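Local structure of DNA replication and repair protein RecF (Caldanaerobacter subterraneus subsp. tengcongensis, 5Z69) at residues M8-I13 against E48-L53; Y76-V81 against K90-Y95; L193-A198 against L245-L250. The protein binds ATP as an ABC-type ATPase, probably binds single-stranded DNA, and acts as a recombination mediator in the RecFOR pathway of DNA repair. One frame throughout, in Å; residues are numbered along the deposited sequence.

Interaction 1 of 3, residues M8-I13 against E48-L53; sequences MYLKEI and EAIRLL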
loop_
_atom_site.group_PDB
_atom_site.type_symbol
_atom_site.label_atom_id
_atom_site.label_comp_id
_atom_site.label_asym_id
_atom_site.label_seq_id
_atom_site.Cartn_x
_atom_site.Cartn_y
_atom_site.Cartn_z
ATOM N N MET A 8 11.363 -22.553 28.861
ATOM C CA MET A 8 11.795 -23.480 27.832
ATOM C C MET A 8 13.282 -23.685 27.981
ATOM O O MET A 8 14.018 -22.740 28.264
ATOM C CB MET A 8 11.467 -22.950 26.422
ATOM C CG MET A 8 9.987 -22.952 26.101
ATOM S SD MET A 8 9.446 -24.559 25.454
ATOM C CE MET A 8 7.673 -24.342 25.352
ATOM N N TYR A 9 13.717 -24.925 27.787
ATOM C CA TYR A 9 15.090 -25.316 28.054
ATOM C C TYR A 9 15.408 -26.572 27.235
ATOM O O TYR A 9 14.701 -27.576 27.311
ATOM C CB TYR A 9 15.313 -25.583 29.556
ATOM C CG TYR A 9 16.740 -26.016 29.913
ATOM C CD1 TYR A 9 17.741 -25.073 30.105
ATOM C CD2 TYR A 9 17.073 -27.357 30.070
ATOM C CE1 TYR A 9 19.032 -25.448 30.436
ATOM C CE2 TYR A 9 18.376 -27.746 30.401
ATOM C CZ TYR A 9 19.349 -26.779 30.567
ATOM O OH TYR A 9 20.640 -27.123 30.896
ATOM N N LEU A 10 16.479 -26.509 26.458
ATOM C CA LEU A 10 16.916 -27.646 25.657
ATOM C C LEU A 10 18.011 -28.348 26.411
ATOM O O LEU A 10 19.117 -27.807 26.547
ATOM C CB LEU A 10 17.405 -27.175 24.288
ATOM C CG LEU A 10 17.905 -28.267 23.339
ATOM C CD1 LEU A 10 16.750 -29.199 22.917
ATOM C CD2 LEU A 10 18.609 -27.655 22.121
ATOM N N LYS A 11 17.720 -29.531 26.941
ATOM C CA LYS A 11 18.693 -30.229 27.761
ATOM C C LYS A 11 19.808 -30.743 26.890
ATOM O O LYS A 11 20.979 -30.706 27.257
ATOM C CB LYS A 11 18.055 -31.409 28.511
ATOM C CG LYS A 11 16.759 -31.085 29.241
ATOM C CD LYS A 11 16.277 -32.310 30.035
ATOM C CE LYS A 11 15.005 -32.023 30.812
ATOM N NZ LYS A 11 14.604 -33.243 31.569
ATOM N N GLU A 12 19.431 -31.234 25.721
ATOM C CA GLU A 12 20.382 -31.874 24.857
ATOM C C GLU A 12 19.796 -31.977 23.466
ATOM O O GLU A 12 18.575 -31.878 23.278
ATOM C CB GLU A 12 20.749 -33.291 25.389
ATOM C CG GLU A 12 19.625 -34.272 25.211
ATOM C CD GLU A 12 20.036 -35.719 25.451
ATOM O OE1 GLU A 12 20.492 -36.033 26.566
ATOM O OE2 GLU A 12 19.902 -36.546 24.523
ATOM N N ILE A 13 20.663 -32.192 22.488
ATOM C CA ILE A 13 20.202 -32.481 21.144
ATOM C C ILE A 13 21.099 -33.564 20.566
ATOM O O ILE A 13 22.303 -33.639 20.876
ATOM C CB ILE A 13 20.213 -31.226 20.233
ATOM C CG1 ILE A 13 19.358 -31.446 18.974
ATOM C CG2 ILE A 13 21.641 -30.846 19.850
ATOM C CD1 ILE A 13 19.109 -30.138 18.140
ATOM N N GLU A 48 20.385 -24.188 13.170
ATOM C CA GLU A 48 19.344 -24.635 12.265
ATOM C C GLU A 48 18.720 -25.940 12.778
ATOM O O GLU A 48 17.513 -26.136 12.687
ATOM C CB GLU A 48 19.908 -24.825 10.852
ATOM C CG GLU A 48 18.896 -25.266 9.787
ATOM C CD GLU A 48 19.542 -25.376 8.389
ATOM O OE1 GLU A 48 19.030 -24.763 7.423
ATOM O OE2 GLU A 48 20.566 -26.067 8.265
ATOM N N ALA A 49 19.543 -26.831 13.315
ATOM C CA ALA A 49 19.029 -28.076 13.883
ATOM C C ALA A 49 18.164 -27.797 15.117
ATOM O O ALA A 49 17.113 -28.407 15.306
ATOM C CB ALA A 49 20.182 -29.022 14.229
ATOM N N ILE A 50 18.596 -26.870 15.957
ATOM C CA ILE A 50 17.807 -26.522 17.135
ATOM C C ILE A 50 16.491 -25.850 16.750
ATOM O O ILE A 50 15.440 -26.215 17.263
ATOM C CB ILE A 50 18.594 -25.618 18.080
ATOM C CG1 ILE A 50 19.814 -26.383 18.576
ATOM C CG2 ILE A 50 17.711 -25.190 19.253
ATOM C CD1 ILE A 50 20.914 -25.513 19.127
ATOM N N ARG A 51 16.539 -24.892 15.823
ATOM C CA ARG A 51 15.336 -24.185 15.374
ATOM C C ARG A 51 14.346 -25.099 14.643
ATOM O O ARG A 51 13.128 -24.864 14.656
ATOM C CB ARG A 51 15.746 -23.016 14.476
ATOM C CG ARG A 51 14.594 -22.202 13.905
ATOM C CD ARG A 51 13.806 -21.452 14.962
ATOM N NE ARG A 51 12.877 -20.513 14.327
ATOM C CZ ARG A 51 11.861 -19.902 14.930
ATOM N NH1 ARG A 51 11.616 -20.098 16.222
ATOM N NH2 ARG A 51 11.084 -19.081 14.227
ATOM N N LEU A 52 14.867 -26.150 14.014
ATOM C CA LEU A 52 14.033 -27.170 13.376
ATOM C C LEU A 52 13.013 -27.800 14.338
ATOM O O LEU A 52 11.874 -28.112 13.954
ATOM C CB LEU A 52 14.932 -28.267 12.783
ATOM C CG LEU A 52 14.254 -29.513 12.197
ATOM C CD1 LEU A 52 13.746 -29.170 10.785
ATOM C CD2 LEU A 52 15.220 -30.713 12.167
ATOM N N LEU A 53 13.445 -28.023 15.582
ATOM C CA LEU A 53 12.599 -28.608 16.633
ATOM C C LEU A 53 11.429 -27.683 16.993
ATOM O O LEU A 53 10.412 -28.151 17.502
ATOM C CB LEU A 53 13.428 -28.937 17.908
ATOM C CG LEU A 53 14.347 -30.173 17.975
ATOM C CD1 LEU A 53 15.160 -30.129 16.802
ATOM C CD2 LEU A 53 15.313 -30.111 19.123
#
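Leu-10 and Ile-13 meet Ala-49, Ile-50 and Leu-53 through aliphatic branches, so no ring or other planar side chain offers a face or an edge to this contact. The setting is the nucleotide-binding fold of an ABC-type ATPase: strand 9-16 belongs to its antiparallel sheet, and helix 43-55 is the one that follows the Walker A loop, whose predicted ATP-binding residues include Gly-42. The segments 9-13 and 48-53 run at 120° to each other, with 10.5 Å between their axes, a separation bridged mainly by side chains, though Ile-13 CD1 also rests on Ala-49 O. Leu-10 sends its two methyls to different partners. CD2 lies 3.9 Å from Ile-50 CG2, while CD1 faces Leu-53 CD2 at 4.2 Å, the side chains of the two leucines crossing at about a right angle. Ile-13 reaches further round the helix because its chain is extended: CG1 is anti to the backbone N (chi1 -164°), and chi2 of 169° carries CD1 outward. This contact is a worked example of a helix seated on a sheet by interlocking branches. Ile-50 also touches Leu-320 on strand 318-321 of the mixed sheet, so the helix packs between the two sheets. Val-77, on the strand next to 9-16, adds to the same hydrophobic layer by touching both Ile-13 and Leu-53. Three residues of the helix meet a single methyl: Ile-13 CD1 stands 3.8 Å from Ile-50 CG1, 3.9 Å from Leu-53 CD2 and 4.2 Å from Ala-49 CB.

Interaction 2 of 3, residues Y76-V81 against K90-Y95; sequences YVRGLV and KIEFGY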
loop_
_atom_site.group_PDB
_atom_site.type_symbol
_atom_site.label_atom_id
_atom_site.label_comp_id
_atom_site.label_asym_id
_atom_site.label_seq_id
_atom_site.Cartn_x
_atom_site.Cartn_y
_atom_site.Cartn_z
ATOM N N TYR A 76 18.390 -36.991 10.975
ATOM C CA TYR A 76 17.593 -37.227 12.147
ATOM C C TYR A 76 18.041 -36.297 13.245
ATOM O O TYR A 76 19.243 -36.181 13.524
ATOM C CB TYR A 76 17.722 -38.693 12.575
ATOM C CG TYR A 76 17.095 -39.028 13.919
ATOM C CD1 TYR A 76 15.718 -39.178 14.047
ATOM C CD2 TYR A 76 17.873 -39.192 15.049
ATOM C CE1 TYR A 76 15.139 -39.517 15.276
ATOM C CE2 TYR A 76 17.297 -39.537 16.288
ATOM C CZ TYR A 76 15.930 -39.711 16.375
ATOM O OH TYR A 76 15.323 -40.011 17.569
ATOM N N VAL A 77 17.078 -35.628 13.869
ATOM C CA VAL A 77 17.382 -34.749 15.000
ATOM C C VAL A 77 16.468 -35.100 16.160
ATOM O O VAL A 77 15.254 -35.255 15.960
ATOM C CB VAL A 77 17.223 -33.256 14.626
ATOM C CG1 VAL A 77 17.561 -32.365 15.818
ATOM C CG2 VAL A 77 18.116 -32.892 13.442
ATOM N N ARG A 78 17.044 -35.220 17.356
ATOM C CA ARG A 78 16.260 -35.471 18.572
ATOM C C ARG A 78 16.660 -34.517 19.672
ATOM O O ARG A 78 17.836 -34.395 20.027
ATOM C CB ARG A 78 16.412 -36.892 19.124
ATOM C CG ARG A 78 15.806 -36.990 20.553
ATOM C CD ARG A 78 16.431 -38.103 21.435
ATOM N NE ARG A 78 16.566 -39.275 20.621
ATOM C CZ ARG A 78 17.651 -40.023 20.467
ATOM N NH1 ARG A 78 18.779 -39.819 21.141
ATOM N NH2 ARG A 78 17.560 -41.017 19.614
ATOM N N GLY A 79 15.666 -33.811 20.196
ATOM C CA GLY A 79 15.889 -32.880 21.295
ATOM C C GLY A 79 15.115 -33.334 22.516
ATOM O O GLY A 79 14.004 -33.877 22.399
ATOM N N LEU A 80 15.695 -33.112 23.689
ATOM C CA LEU A 80 14.972 -33.309 24.942
ATOM C C LEU A 80 14.781 -31.922 25.543
ATOM O O LEU A 80 15.733 -31.189 25.764
ATOM C CB LEU A 80 15.727 -34.240 25.898
ATOM C CG LEU A 80 16.068 -35.677 25.413
ATOM C CD1 LEU A 80 16.863 -36.480 26.462
ATOM C CD2 LEU A 80 14.829 -36.474 25.020
ATOM N N VAL A 81 13.543 -31.536 25.772
ATOM C CA VAL A 81 13.306 -30.172 26.218
ATOM C C VAL A 81 12.523 -30.177 27.523
ATOM O O VAL A 81 11.805 -31.127 27.847
ATOM C CB VAL A 81 12.542 -29.307 25.150
ATOM C CG1 VAL A 81 13.165 -29.449 23.753
ATOM C CG2 VAL A 81 11.061 -29.640 25.114
ATOM N N LYS A 90 10.254 -35.242 24.608
ATOM C CA LYS A 90 11.120 -35.701 23.525
ATOM C C LYS A 90 10.566 -35.248 22.186
ATOM O O LYS A 90 9.404 -35.501 21.861
ATOM C CB LYS A 90 11.278 -37.244 23.550
ATOM C CG LYS A 90 12.325 -37.754 22.511
ATOM C CD LYS A 90 12.214 -39.273 22.207
ATOM C CE LYS A 90 12.325 -40.117 23.441
ATOM N NZ LYS A 90 12.268 -41.576 23.099
ATOM N N ILE A 91 11.389 -34.567 21.402
ATOM C CA ILE A 91 10.949 -34.135 20.091
ATOM C C ILE A 91 11.883 -34.698 19.048
ATOM O O ILE A 91 13.087 -34.402 19.045
ATOM C CB ILE A 91 10.916 -32.581 19.970
ATOM C CG1 ILE A 91 10.032 -31.962 21.065
ATOM C CG2 ILE A 91 10.467 -32.139 18.541
ATOM C CD1 ILE A 91 9.993 -30.400 20.947
ATOM N N GLU A 92 11.322 -35.507 18.156
ATOM C CA GLU A 92 12.103 -36.144 17.097
ATOM C C GLU A 92 11.682 -35.736 15.703
ATOM O O GLU A 92 10.487 -35.708 15.386
ATOM C CB GLU A 92 11.981 -37.656 17.188
ATOM C CG GLU A 92 12.436 -38.249 18.491
ATOM C CD GLU A 92 12.090 -39.708 18.528
ATOM O OE1 GLU A 92 10.922 -40.001 18.849
ATOM O OE2 GLU A 92 12.953 -40.557 18.169
ATOM N N PHE A 93 12.668 -35.503 14.847
ATOM C CA PHE A 93 12.408 -35.100 13.457
ATOM C C PHE A 93 13.336 -35.885 12.542
ATOM O O PHE A 93 14.551 -35.674 12.560
ATOM C CB PHE A 93 12.640 -33.602 13.288
ATOM C CG PHE A 93 12.097 -33.024 12.006
ATOM C CD1 PHE A 93 12.646 -33.373 10.766
ATOM C CD2 PHE A 93 11.069 -32.098 12.033
ATOM C CE1 PHE A 93 12.144 -32.805 9.560
ATOM C CE2 PHE A 93 10.563 -31.521 10.832
ATOM C CZ PHE A 93 11.104 -31.883 9.607
ATOM N N GLY A 94 12.766 -36.817 11.782
ATOM C CA GLY A 94 13.527 -37.614 10.839
ATOM C C GLY A 94 13.054 -37.295 9.417
ATOM O O GLY A 94 11.857 -37.213 9.153
ATOM N N TYR A 95 13.987 -37.083 8.500
ATOM C CA TYR A 95 13.613 -36.871 7.094
ATOM C C TYR A 95 14.431 -37.762 6.160
ATOM O O TYR A 95 15.651 -37.779 6.269
ATOM C CB TYR A 95 13.802 -35.416 6.690
ATOM C CG TYR A 95 13.621 -35.153 5.190
ATOM C CD1 TYR A 95 12.355 -34.994 4.635
ATOM C CD2 TYR A 95 14.721 -35.056 4.341
ATOM C CE1 TYR A 95 12.185 -34.755 3.259
ATOM C CE2 TYR A 95 14.565 -34.815 2.970
ATOM C CZ TYR A 95 13.297 -34.665 2.438
ATOM O OH TYR A 95 13.155 -34.416 1.087
#
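The hydroxyl of Tyr-76 is gripped from both strands of a beta hairpin. It donates to Glu-92 OE2 on the partner strand, with 2.5 Å between OH and OE2, and the carboxylate receives it through its anti lone pair, its plane turned 83° from that of the ring. Arg-78 NH2 gives a second bond to the same OH at 3.2 Å, the oxygen lying 26° out of the guanidinium plane; Arg-78 is modelled in two conformers, so this bond is less certain. Beneath these side chains the strands run antiparallel, and Val-77 with Phe-93 and Gly-79 with Ile-91 form hydrogen-bonded pairs; Gly-79 N reaches Ile-91 O at 2.9 Å. On the face carrying Tyr-76 and Arg-78, Leu-80 CD2 rests 3.8 Å from Lys-90 CG, the two chains lying side by side. The face carrying Val-77, Ile-91 and Phe-93 is apolar and buried; Val-77 and Phe-93 touch Leu-52 of helix 43-55, and Val-81 CG1 comes within 4.3 Å of Ile-91 CD1. With Arg-78 NE still 4.6 Å from Glu-92 OE2, the tyrosine hydroxyl probably mediates between these opposite charges, which would polarise its O-H bond.

Interaction 3 of 3, residues L193-A198 against L245-L250; sequences LAEYGA and LIREKL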
loop_
_atom_site.group_PDB
_atom_site.type_symbol
_atom_site.label_atom_id
_atom_site.label_comp_id
_atom_site.label_asym_id
_atom_site.label_seq_id
_atom_site.Cartn_x
_atom_site.Cartn_y
_atom_site.Cartn_z
ATOM N N LEU A 193 -13.105 -18.388 0.426
ATOM C CA LEU A 193 -11.890 -17.578 0.544
ATOM C C LEU A 193 -12.136 -16.289 1.307
ATOM O O LEU A 193 -11.242 -15.793 1.995
ATOM C CB LEU A 193 -11.318 -17.237 -0.837
ATOM C CG LEU A 193 -10.592 -18.356 -1.582
ATOM C CD1 LEU A 193 -10.201 -17.883 -2.977
ATOM C CD2 LEU A 193 -9.363 -18.862 -0.814
ATOM N N ALA A 194 -13.337 -15.733 1.167
ATOM C CA ALA A 194 -13.656 -14.463 1.804
ATOM C C ALA A 194 -13.872 -14.676 3.300
ATOM O O ALA A 194 -13.434 -13.881 4.138
ATOM C CB ALA A 194 -14.901 -13.826 1.149
ATOM N N GLU A 195 -14.540 -15.770 3.637
ATOM C CA GLU A 195 -14.731 -16.108 5.037
ATOM C C GLU A 195 -13.400 -16.348 5.736
ATOM O O GLU A 195 -13.144 -15.787 6.801
ATOM C CB GLU A 195 -15.619 -17.333 5.177
ATOM C CG GLU A 195 -15.714 -17.842 6.605
ATOM C CD GLU A 195 -16.388 -19.188 6.670
ATOM O OE1 GLU A 195 -17.633 -19.228 6.617
ATOM O OE2 GLU A 195 -15.672 -20.208 6.757
ATOM N N TYR A 196 -12.546 -17.177 5.143
ATOM C CA TYR A 196 -11.268 -17.483 5.780
ATOM C C TYR A 196 -10.328 -16.295 5.695
ATOM O O TYR A 196 -9.599 -16.008 6.642
ATOM C CB TYR A 196 -10.635 -18.726 5.156
ATOM C CG TYR A 196 -11.195 -20.007 5.739
ATOM C CD1 TYR A 196 -10.493 -20.722 6.695
ATOM C CD2 TYR A 196 -12.445 -20.477 5.355
ATOM C CE1 TYR A 196 -11.009 -21.886 7.234
ATOM C CE2 TYR A 196 -12.968 -21.629 5.879
ATOM C CZ TYR A 196 -12.245 -22.335 6.820
ATOM O OH TYR A 196 -12.776 -23.486 7.347
ATOM N N GLY A 197 -10.368 -15.581 4.572
ATOM C CA GLY A 197 -9.576 -14.371 4.423
ATOM C C GLY A 197 -9.900 -13.317 5.470
ATOM O O GLY A 197 -9.013 -12.636 5.990
ATOM N N ALA A 198 -11.178 -13.182 5.793
ATOM C CA ALA A 198 -11.589 -12.199 6.786
ATOM C C ALA A 198 -11.069 -12.573 8.185
ATOM O O ALA A 198 -10.561 -11.725 8.934
ATOM C CB ALA A 198 -13.134 -12.050 6.798
ATOM N N LEU A 245 -18.147 -6.970 7.334
ATOM C CA LEU A 245 -17.815 -5.988 6.305
ATOM C C LEU A 245 -16.646 -6.470 5.450
ATOM O O LEU A 245 -16.694 -6.395 4.219
ATOM C CB LEU A 245 -17.491 -4.640 6.957
ATOM C CG LEU A 245 -17.269 -3.397 6.091
ATOM C CD1 LEU A 245 -18.511 -3.050 5.293
ATOM C CD2 LEU A 245 -16.874 -2.229 6.982
ATOM N N ILE A 246 -15.608 -6.986 6.108
ATOM C CA ILE A 246 -14.411 -7.457 5.415
ATOM C C ILE A 246 -14.734 -8.627 4.504
ATOM O O ILE A 246 -14.255 -8.706 3.373
ATOM C CB ILE A 246 -13.316 -7.869 6.403
ATOM C CG1 ILE A 246 -12.849 -6.651 7.207
ATOM C CG2 ILE A 246 -12.145 -8.496 5.660
ATOM C CD1 ILE A 246 -12.256 -7.024 8.562
ATOM N N ARG A 247 -15.559 -9.536 4.995
ATOM C CA ARG A 247 -16.009 -10.655 4.185
ATOM C C ARG A 247 -16.658 -10.173 2.887
ATOM O O ARG A 247 -16.339 -10.650 1.802
ATOM C CB ARG A 247 -16.994 -11.488 4.980
ATOM C CG ARG A 247 -17.164 -12.894 4.496
ATOM C CD ARG A 247 -17.734 -13.747 5.616
ATOM N NE ARG A 247 -18.313 -14.980 5.098
ATOM C CZ ARG A 247 -18.788 -15.958 5.864
ATOM N NH1 ARG A 247 -19.298 -17.050 5.307
ATOM N NH2 ARG A 247 -18.751 -15.845 7.184
ATOM N N GLU A 248 -17.582 -9.229 3.007
ATOM C CA GLU A 248 -18.304 -8.731 1.839
ATOM C C GLU A 248 -17.368 -8.043 0.851
ATOM O O GLU A 248 -17.474 -8.253 -0.352
ATOM C CB GLU A 248 -19.420 -7.774 2.260
ATOM C CG GLU A 248 -20.814 -8.267 1.902
ATOM C CD GLU A 248 -20.933 -8.706 0.453
ATOM O OE1 GLU A 248 -20.855 -9.926 0.189
ATOM O OE2 GLU A 248 -21.106 -7.834 -0.423
ATOM N N LYS A 249 -16.448 -7.232 1.362
ATOM C CA LYS A 249 -15.494 -6.555 0.492
ATOM C C LYS A 249 -14.610 -7.550 -0.265
ATOM O O LYS A 249 -14.418 -7.412 -1.478
ATOM C CB LYS A 249 -14.642 -5.568 1.299
ATOM C CG LYS A 249 -15.465 -4.387 1.861
ATOM C CD LYS A 249 -14.602 -3.221 2.360
ATOM C CE LYS A 249 -14.460 -2.115 1.303
ATOM N NZ LYS A 249 -13.039 -1.608 1.180
ATOM N N LEU A 250 -14.106 -8.565 0.444
ATOM C CA LEU A 250 -13.255 -9.590 -0.153
ATOM C C LEU A 250 -14.002 -10.340 -1.236
ATOM O O LEU A 250 -13.465 -10.584 -2.314
ATOM C CB LEU A 250 -12.746 -10.590 0.913
ATOM C CG LEU A 250 -11.709 -10.097 1.928
ATOM C CD1 LEU A 250 -11.340 -11.212 2.932
ATOM C CD2 LEU A 250 -10.461 -9.566 1.227
#
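Glu-195 and Arg-247 lie side by side and point the same way, joined by a salt bridge of 3.0 Å between OE1 and NH1. The bridge is not their whole contact, for Glu-195 CB sits 3.4 Å above the centre of the guanidinium, whose plane is turned 87° from the carboxylate's. A chain extended from CG to NE lets Arg-247 reach across. An alanine in place of Glu-195 would probably leave Arg-247 NH1 without its charged mate and the guanidinium freer to swing. Behind this pair small residues bring the helices close: Ala-194 CB comes within 3.5 Å of Arg-247 O, and Ala-198 CB meets Ile-246 CG2 at 3.9 Å. Leu-250 drives CD1 against the backbone of the other helix, 3.6 Å from Gly-197 C and 3.5 Å from Ala-198 N. Such close helix-helix packing through alanines and a glycine, with a salt bridge at its border, holds the segment axes 8.2 Å apart at 135°, away from the nucleotide site. Further out, Ile-201 touches Ile-246 and Leu-250, and Leu-245 packs on Gln-268 of the second subunit. Leu-193 packs on Tyr-162 and Thr-165, which places helix 186-222 between helix 243-256 and helix 153-177.

Followed from the N terminus, the three contacts come in series, none enclosing or crossing another. Interaction 1 closes the loop from the first strand to the helix after the Walker A loop. Interaction 2 then closes a short hairpin in the same antiparallel sheet. The two contacts touch: strands 9-16 and 74-83 are neighbours, with a probable hydrogen bond of 2.8 Å from Lys-11 N to Leu-80 O. Interaction 3 closes a longer, mostly helical loop about 38 Å from interaction 1, centre to centre, on the opposite side of the chain's centre. The first two tie together the antiparallel sheet and that helix, the third two helices of a remote helical region.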